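Local coordinates for geranyltranstransferase (IspA) (Helicobacter pylori, PDB 3LLW), which probably acts as a magnesium-dependent prenyltransferase of the FPP/GGPP synthase family, which builds isoprenoid chains, at residues S9-E14 with Q290-A295. Residues are numbered along the deposited sequence; the frame is centred on the assembly and turned at random.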
loop_
_atom_site.group_PDB
_atom_site.type_symbol
_atom_site.label_atom_id
_atom_site.label_comp_id
_atom_site.label_asym_id
_atom_site.label_seq_id
_atom_site.Cartn_x
_atom_site.Cartn_y
_atom_site.Cartn_z
ATOM N N SER A 9 -0.696 -11.142 32.678
ATOM C CA SER A 9 -2.125 -11.440 32.714
ATOM C C SER A 9 -2.883 -10.360 31.964
ATOM O O SER A 9 -3.859 -10.647 31.259
ATOM C CB SER A 9 -2.619 -11.505 34.166
ATOM O OG SER A 9 -3.864 -12.166 34.253
ATOM N N PHE A 10 -2.420 -9.119 32.134
ATOM C CA PHE A 10 -2.970 -7.958 31.445
ATOM C C PHE A 10 -2.746 -8.068 29.932
ATOM O O PHE A 10 -3.632 -7.742 29.139
ATOM C CB PHE A 10 -2.326 -6.679 31.989
ATOM C CG PHE A 10 -2.654 -5.449 31.199
ATOM C CD1 PHE A 10 -3.862 -4.790 31.390
ATOM C CD2 PHE A 10 -1.745 -4.935 30.277
ATOM C CE1 PHE A 10 -4.172 -3.641 30.660
ATOM C CE2 PHE A 10 -2.049 -3.791 29.539
ATOM C CZ PHE A 10 -3.264 -3.144 29.732
ATOM N N TYR A 11 -1.552 -8.523 29.558
ATOM C CA TYR A 11 -1.166 -8.691 28.166
ATOM C C TYR A 11 -1.980 -9.775 27.468
ATOM O O TYR A 11 -2.473 -9.556 26.358
ATOM C CB TYR A 11 0.338 -8.967 28.050
ATOM C CG TYR A 11 0.753 -9.570 26.721
ATOM C CD1 TYR A 11 0.588 -8.863 25.521
ATOM C CD2 TYR A 11 1.316 -10.844 26.662
ATOM C CE1 TYR A 11 0.953 -9.408 24.318
ATOM C CE2 TYR A 11 1.702 -11.393 25.454
ATOM C CZ TYR A 11 1.513 -10.668 24.285
ATOM O OH TYR A 11 1.886 -11.207 23.081
ATOM N N TYR A 12 -2.135 -10.926 28.115
ATOM C CA TYR A 12 -2.940 -12.020 27.557
ATOM C C TYR A 12 -4.389 -11.606 27.301
ATOM O O TYR A 12 -5.022 -12.060 26.347
ATOM C CB TYR A 12 -2.917 -13.243 28.478
ATOM C CG TYR A 12 -1.665 -14.091 28.382
ATOM C CD1 TYR A 12 -0.917 -14.145 27.203
ATOM C CD2 TYR A 12 -1.243 -14.865 29.464
ATOM C CE1 TYR A 12 0.226 -14.928 27.110
ATOM C CE2 TYR A 12 -0.103 -15.661 29.378
ATOM C CZ TYR A 12 0.624 -15.688 28.197
ATOM O OH TYR A 12 1.754 -16.472 28.101
ATOM N N ASN A 13 -4.896 -10.736 28.161
ATOM C CA ASN A 13 -6.252 -10.256 28.051
ATOM C C ASN A 13 -6.401 -9.231 26.913
ATOM O O ASN A 13 -7.431 -9.208 26.236
ATOM C CB ASN A 13 -6.709 -9.693 29.397
ATOM C CG ASN A 13 -8.149 -9.270 29.397
ATOM O OD1 ASN A 13 -8.469 -8.154 29.811
ATOM N ND2 ASN A 13 -9.035 -10.148 28.923
ATOM N N GLU A 14 -5.373 -8.405 26.704
ATOM C CA GLU A 14 -5.351 -7.485 25.561
ATOM C C GLU A 14 -5.311 -8.193 24.204
ATOM O O GLU A 14 -5.900 -7.717 23.242
ATOM C CB GLU A 14 -4.215 -6.473 25.678
ATOM C CG GLU A 14 -4.472 -5.427 26.758
ATOM C CD GLU A 14 -5.859 -4.790 26.640
ATOM O OE1 GLU A 14 -6.201 -4.302 25.536
ATOM O OE2 GLU A 14 -6.602 -4.773 27.648
ATOM N N GLN A 290 10.858 -8.285 28.869
ATOM C CA GLN A 290 11.459 -9.607 28.842
ATOM C C GLN A 290 10.413 -10.677 29.153
ATOM O O GLN A 290 10.418 -11.744 28.532
ATOM C CB GLN A 290 12.635 -9.683 29.817
ATOM C CG GLN A 290 13.554 -10.890 29.621
ATOM C CD GLN A 290 13.049 -12.159 30.309
ATOM O OE1 GLN A 290 12.453 -12.103 31.392
ATOM N NE2 GLN A 290 13.284 -13.308 29.675
ATOM N N GLU A 291 9.517 -10.367 30.092
ATOM C CA GLU A 291 8.518 -11.309 30.566
ATOM C C GLU A 291 7.482 -11.618 29.486
ATOM O O GLU A 291 7.159 -12.787 29.254
ATOM C CB GLU A 291 7.846 -10.765 31.824
ATOM C CG GLU A 291 6.954 -11.752 32.550
ATOM C CD GLU A 291 6.517 -11.258 33.928
ATOM O OE1 GLU A 291 5.993 -10.118 34.037
ATOM O OE2 GLU A 291 6.699 -12.020 34.905
ATOM N N ASN A 292 6.975 -10.571 28.831
ATOM C CA ASN A 292 6.017 -10.723 27.732
ATOM C C ASN A 292 6.607 -11.464 26.528
ATOM O O ASN A 292 5.987 -12.387 25.995
ATOM C CB ASN A 292 5.457 -9.360 27.300
ATOM C CG ASN A 292 4.531 -8.748 28.336
ATOM O OD1 ASN A 292 4.324 -9.312 29.407
ATOM N ND2 ASN A 292 3.970 -7.583 28.020
ATOM N N LEU A 293 7.809 -11.063 26.119
ATOM C CA LEU A 293 8.488 -11.716 25.012
ATOM C C LEU A 293 8.815 -13.176 25.303
ATOM O O LEU A 293 8.535 -14.044 24.478
ATOM C CB LEU A 293 9.733 -10.934 24.583
ATOM C CG LEU A 293 9.461 -9.584 23.898
ATOM C CD1 LEU A 293 10.758 -8.899 23.537
ATOM C CD2 LEU A 293 8.585 -9.756 22.669
ATOM N N ASN A 294 9.361 -13.436 26.491
ATOM C CA ASN A 294 9.681 -14.789 26.944
ATOM C C ASN A 294 8.468 -15.710 26.892
ATOM O O ASN A 294 8.573 -16.838 26.391
ATOM C CB ASN A 294 10.278 -14.738 28.356
ATOM C CG ASN A 294 10.730 -16.091 28.868
ATOM O OD1 ASN A 294 10.127 -16.631 29.790
ATOM N ND2 ASN A 294 11.804 -16.630 28.294
ATOM N N ALA A 295 7.326 -15.208 27.366
ATOM C CA ALA A 295 6.093 -15.994 27.421
ATOM C C ALA A 295 5.592 -16.356 26.035
ATOM O O ALA A 295 5.206 -17.501 25.789
ATOM C CB ALA A 295 5.028 -15.251 28.170
#
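Y11 and N292 lie alongside each other where the first and last helices of an all-helical polyprenyl synthetase fold meet, 6-23 against 287-301. The two side chains slide past one another in opposite directions, with the planes of the phenol ring and the carboxamide 20° apart, and the amide meets the base of the ring obliquely. The amide nitrogen does the touching: ND2 of N292 lies 3.9 Å from CB of Y11 and 4.0 Å from CG of Y11. CG of N292 lies 4.2 Å from CD2 of Y11. The first torsion of Y11 carries its ring over the carbonyl side (chi1 162°, CG anti to the backbone N), sending the phenol toward the later turns of its own helix, past the amide. Helix 51-63 engages one polar atom of each: OH of Y11 is hydrogen-bonded to O of K54, and ND2 of N292 to O of A58. These buried groups meet each other through van der Waals contact; L57 and A58 of helix 51-63 also touch Y11. The backbones come nearest at Y11 and N292, whose CA atoms are 7.5 Å apart. One turn along the C-terminal helix, A295 directs its methyl at the other helix and meets the more exposed Y12, whose ring swings back beside its own backbone N (chi1 -79°). L8, earlier on helix 6-23, also packs on A295 and N292. The Y12 ring stands oblique to the A295 methyl and reaches it by its outer end, with OH of Y12 3.5 Å from CB of A295.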